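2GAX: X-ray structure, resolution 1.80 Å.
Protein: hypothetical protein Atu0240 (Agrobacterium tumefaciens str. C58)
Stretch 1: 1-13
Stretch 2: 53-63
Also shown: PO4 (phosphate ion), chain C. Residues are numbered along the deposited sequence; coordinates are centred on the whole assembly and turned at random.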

# COMPACT_ATOMS: atom_id res chain seq x y z
N MSE A 1 -4.55 -15.86 -12.88
CA MSE A 1 -4.99 -14.48 -13.24
C MSE A 1 -6.21 -14.02 -12.42
O MSE A 1 -7.05 -14.83 -12.02
CB MSE A 1 -5.28 -14.37 -14.73
CG MSE A 1 -5.11 -12.98 -15.27
SE MSE A 1 -5.97 -12.86 -16.99
CE MSE A 1 -6.04 -10.90 -17.16
N PHE A 2 -6.30 -12.72 -12.20
CA PHE A 2 -7.20 -12.17 -11.20
C PHE A 2 -8.05 -11.05 -11.75
O PHE A 2 -7.62 -10.32 -12.63
CB PHE A 2 -6.38 -11.65 -10.01
CG PHE A 2 -5.50 -12.69 -9.38
CD1 PHE A 2 -5.93 -13.37 -8.24
CD2 PHE A 2 -4.25 -13.00 -9.92
CE1 PHE A 2 -5.12 -14.33 -7.65
CE2 PHE A 2 -3.44 -13.96 -9.34
CZ PHE A 2 -3.88 -14.63 -8.20
N ASP A 3 -9.26 -10.91 -11.20
CA ASP A 3 -10.13 -9.76 -11.52
C ASP A 3 -9.52 -8.47 -10.98
O ASP A 3 -9.69 -7.39 -11.57
CB ASP A 3 -11.53 -9.96 -10.93
CG ASP A 3 -12.39 -10.91 -11.75
OD1 ASP A 3 -11.95 -11.36 -12.84
OD2 ASP A 3 -13.53 -11.19 -11.31
N THR A 4 -8.78 -8.59 -9.88
CA THR A 4 -8.19 -7.43 -9.20
C THR A 4 -6.70 -7.26 -9.49
O THR A 4 -6.06 -8.14 -10.09
CB THR A 4 -8.39 -7.50 -7.67
OG1 THR A 4 -7.66 -8.61 -7.13
CG2 THR A 4 -9.87 -7.64 -7.33
N LYS A 5 -6.17 -6.12 -9.05
CA LYS A 5 -4.75 -5.81 -9.10
C LYS A 5 -4.33 -5.22 -7.74
O LYS A 5 -5.09 -4.45 -7.15
CB LYS A 5 -4.49 -4.79 -10.22
CG LYS A 5 -3.06 -4.28 -10.28
CD LYS A 5 -2.90 -3.16 -11.30
CE LYS A 5 -1.55 -2.48 -11.09
NZ LYS A 5 -1.14 -1.48 -12.15
N ILE A 6 -3.13 -5.56 -7.28
CA ILE A 6 -2.55 -4.98 -6.06
C ILE A 6 -1.46 -3.97 -6.45
O ILE A 6 -0.50 -4.30 -7.15
CB ILE A 6 -1.96 -6.05 -5.09
CG1 ILE A 6 -3.03 -7.06 -4.67
CG2 ILE A 6 -1.39 -5.40 -3.83
CD1 ILE A 6 -2.50 -8.20 -3.84
N ALA A 7 -1.62 -2.74 -5.99
CA ALA A 7 -0.68 -1.69 -6.27
C ALA A 7 -0.26 -0.99 -4.99
O ALA A 7 -1.08 -0.76 -4.09
CB ALA A 7 -1.27 -0.70 -7.24
N VAL A 8 1.03 -0.68 -4.92
CA VAL A 8 1.60 0.12 -3.84
C VAL A 8 2.16 1.40 -4.47
O VAL A 8 2.91 1.32 -5.42
CB VAL A 8 2.76 -0.64 -3.17
CG1 VAL A 8 3.47 0.25 -2.14
CG2 VAL A 8 2.29 -1.95 -2.55
N ILE A 9 1.78 2.56 -3.93
CA ILE A 9 2.30 3.85 -4.42
C ILE A 9 3.01 4.62 -3.30
O ILE A 9 2.41 4.99 -2.28
CB ILE A 9 1.21 4.78 -5.06
CG1 ILE A 9 0.27 4.02 -5.99
CG2 ILE A 9 1.85 5.94 -5.84
CD1 ILE A 9 -1.04 3.54 -5.35
N LEU A 10 4.30 4.90 -3.52
CA LEU A 10 5.14 5.55 -2.53
C LEU A 10 5.47 6.98 -2.93
O LEU A 10 5.48 7.31 -4.11
CB LEU A 10 6.44 4.75 -2.36
CG LEU A 10 6.21 3.29 -1.94
CD1 LEU A 10 7.49 2.48 -2.07
CD2 LEU A 10 5.62 3.19 -0.52
N ARG A 11 5.73 7.83 -1.95
CA ARG A 11 6.18 9.19 -2.26
C ARG A 11 7.65 9.08 -2.68
O ARG A 11 8.44 8.49 -1.95
CB ARG A 11 5.98 10.13 -1.07
CG ARG A 11 5.94 11.61 -1.49
CD ARG A 11 5.70 12.52 -0.31
NE ARG A 11 6.86 12.59 0.59
CZ ARG A 11 6.81 13.10 1.82
NH1 ARG A 11 5.67 13.57 2.31
NH2 ARG A 11 7.90 13.13 2.58
N ASP A 12 8.01 9.63 -3.84
CA ASP A 12 9.33 9.30 -4.42
C ASP A 12 10.51 9.81 -3.62
O ASP A 12 11.60 9.25 -3.70
CB ASP A 12 9.44 9.72 -5.90
CG ASP A 12 10.54 8.94 -6.64
OD1 ASP A 12 10.91 7.80 -6.22
OD2 ASP A 12 11.02 9.46 -7.68
N ASP A 13 10.30 10.85 -2.82
CA ASP A 13 11.43 11.47 -2.09
C ASP A 13 11.85 10.76 -0.79
O ASP A 13 12.79 11.19 -0.13
CB ASP A 13 11.18 12.96 -1.88
CG ASP A 13 10.01 13.24 -0.96
OD1 ASP A 13 9.23 12.32 -0.66
OD2 ASP A 13 9.86 14.41 -0.54
P PO4 C . -9.90 -11.82 -7.95
O1 PO4 C . -9.46 -12.82 -6.90
O2 PO4 C . -10.03 -12.51 -9.29
O3 PO4 C . -8.90 -10.71 -8.06
O4 PO4 C . -11.26 -11.26 -7.57
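Stretch 2, residues 53-63: LSIQPIVVMAT

Residues 4-11 of stretch 1 form a β-strand, with phi between -76° and -134° and psi between 120° and 171°. Stretch 2 begins as loop and becomes a strand that runs to Thr63; within it, Val59 (-91°/127°) and Val60 (-106°/131°) also have extended torsions. The two strands run in the same direction: their N-to-C axes make an angle of 27°, with a signed crossing of -27° and a closest approach of 4.4 Å, as expected of neighbouring strands in a twisted parallel sheet.

The register is constant at 52 residues. Paired CA atoms lie 4.8 Å apart for Ala7 and Val59, 4.8 Å for Val8 and Val60, 4.6 Å for Ile9 and Met61, and 4.6 Å for Leu10 and Ala62. Hydrogen bonds confirm the parallel pattern, since Val8 and Leu10 each bond to both neighbours of their partners. Val59 N donates to Ile6 O (2.9 Å, 166°), and Val8 N to Val59 O (2.8 Å, 169°). Met61 N then donates to Val8 O (2.7 Å), Leu10 N to Met61 O (2.9 Å), and Thr63 N to Leu10 O (3.0 Å). The ladder extends one step beyond the first strand, where Asp12 N donates to Thr63 O at 2.9 Å. CA-H...O contacts lie beside these bonds, among them Ala62 CA to Leu10 O at 3.2 Å and Ala7 CA to Val59 O at 3.3 Å.

Side chains alternate between the two faces of this pair. Ile6, Val8 and Leu10 share one face with Ile58, Val60 and Ala62. There Ile6 CG2 lies 4.0 Å from Ile58 CG1, Val8 CG2 lies 4.0 Å from Ile58 CG2, and Leu10 CD1 approaches Val60 CG1 to 4.1 Å, so the contacts run diagonally as well as straight across. The other face carries Ala7 and Ile9 with Val59 and Met61. Met61, a selenomethionine, has chi1 m, chi2 t and chi3 m; its end comes nearer to the first strand, placing CE 3.2 Å from Ala7 CB and 3.3 Å from Ile9 CG1. Across the strands, Ile9 CG2 also meets Thr63 CG2 at 3.8 Å.

Before the strand pairing, Gln56 provides the main polar link. Its CA-CB bond points toward stretch 1, and with chi1 and chi2 both t the extended chain brings NE2 within 2.8 Å of Thr4 OG1, to which it donates a hydrogen bond (154°). The same hydroxyl donates to phosphate O3 at 2.6 Å, so Thr4 OG1 connects the amide with the ion, which probably came from the crystallisation liquor. Gln56 also packs over the Phe2 ring: CG is 4.0 Å from the ring centroid and only 9° off its normal, a CH-pi contact over the face. Phe2 CZ further approaches Ile55 CG1 (3.9 Å), and Phe2 CE2 approaches Pro57 CD (4.1 Å). In total, 980 Å² is buried, summed over both stretches.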

# COMPACT_ATOMS: atom_id res chain seq x y z
N LEU A 53 2.73 -17.18 0.89
CA LEU A 53 2.83 -15.77 0.47
C LEU A 53 1.64 -15.39 -0.40
O LEU A 53 0.82 -16.24 -0.73
CB LEU A 53 4.15 -15.52 -0.28
CG LEU A 53 5.50 -16.02 0.29
CD1 LEU A 53 6.64 -15.69 -0.68
CD2 LEU A 53 5.82 -15.49 1.70
N SER A 54 1.53 -14.11 -0.77
CA SER A 54 0.51 -13.67 -1.72
C SER A 54 0.64 -14.46 -3.01
O SER A 54 1.75 -14.65 -3.52
CB SER A 54 0.64 -12.17 -2.05
OG SER A 54 -0.29 -11.81 -3.08
N ILE A 55 -0.49 -14.94 -3.51
CA ILE A 55 -0.52 -15.61 -4.79
C ILE A 55 -0.64 -14.60 -5.93
O ILE A 55 -0.47 -14.96 -7.09
CB ILE A 55 -1.67 -16.65 -4.87
CG1 ILE A 55 -3.04 -15.97 -4.66
CG2 ILE A 55 -1.42 -17.76 -3.88
CD1 ILE A 55 -4.24 -16.90 -4.88
N GLN A 56 -0.97 -13.36 -5.57
CA GLN A 56 -1.25 -12.31 -6.54
C GLN A 56 -0.06 -11.36 -6.67
O GLN A 56 0.52 -10.95 -5.66
CB GLN A 56 -2.50 -11.55 -6.06
CG GLN A 56 -3.07 -10.53 -6.99
CD GLN A 56 -4.46 -10.04 -6.58
OE1 GLN A 56 -5.10 -10.57 -5.65
NE2 GLN A 56 -4.94 -9.02 -7.28
N PRO A 57 0.31 -10.97 -7.92
CA PRO A 57 1.38 -10.02 -8.14
C PRO A 57 1.11 -8.67 -7.49
O PRO A 57 -0.04 -8.29 -7.26
CB PRO A 57 1.39 -9.84 -9.68
CG PRO A 57 0.79 -11.06 -10.19
CD PRO A 57 -0.27 -11.43 -9.20
N ILE A 58 2.19 -7.95 -7.21
CA ILE A 58 2.13 -6.67 -6.52
C ILE A 58 2.97 -5.66 -7.31
O ILE A 58 4.19 -5.82 -7.44
CB ILE A 58 2.65 -6.82 -5.06
CG1 ILE A 58 1.77 -7.79 -4.28
CG2 ILE A 58 2.76 -5.47 -4.35
CD1 ILE A 58 2.48 -8.51 -3.14
N VAL A 59 2.31 -4.65 -7.86
CA VAL A 59 3.00 -3.59 -8.61
C VAL A 59 3.40 -2.43 -7.70
O VAL A 59 2.55 -1.89 -7.00
CB VAL A 59 2.11 -3.09 -9.78
CG1 VAL A 59 2.72 -1.89 -10.44
CG2 VAL A 59 1.88 -4.19 -10.79
N VAL A 60 4.67 -2.03 -7.72
CA VAL A 60 5.12 -0.90 -6.88
C VAL A 60 5.39 0.33 -7.74
O VAL A 60 6.06 0.25 -8.77
CB VAL A 60 6.38 -1.26 -6.05
CG1 VAL A 60 6.79 -0.09 -5.14
CG2 VAL A 60 6.11 -2.51 -5.22
N MSE A 61 4.84 1.47 -7.31
CA MSE A 61 4.95 2.73 -8.05
C MSE A 61 5.41 3.86 -7.14
O MSE A 61 5.44 3.72 -5.92
CB MSE A 61 3.61 3.09 -8.70
CG MSE A 61 3.09 2.04 -9.66
SE MSE A 61 1.18 2.31 -10.01
CE MSE A 61 0.53 1.76 -8.35
N ALA A 62 5.80 4.99 -7.74
CA ALA A 62 6.20 6.17 -6.98
C ALA A 62 5.72 7.42 -7.69
O ALA A 62 5.57 7.43 -8.90
CB ALA A 62 7.72 6.19 -6.79
N THR A 63 5.46 8.47 -6.91
CA THR A 63 5.09 9.76 -7.48
C THR A 63 5.31 10.88 -6.46
O THR A 63 5.74 10.62 -5.33
CB THR A 63 3.63 9.76 -8.02
OG1 THR A 63 3.36 11.00 -8.69
CG2 THR A 63 2.61 9.55 -6.90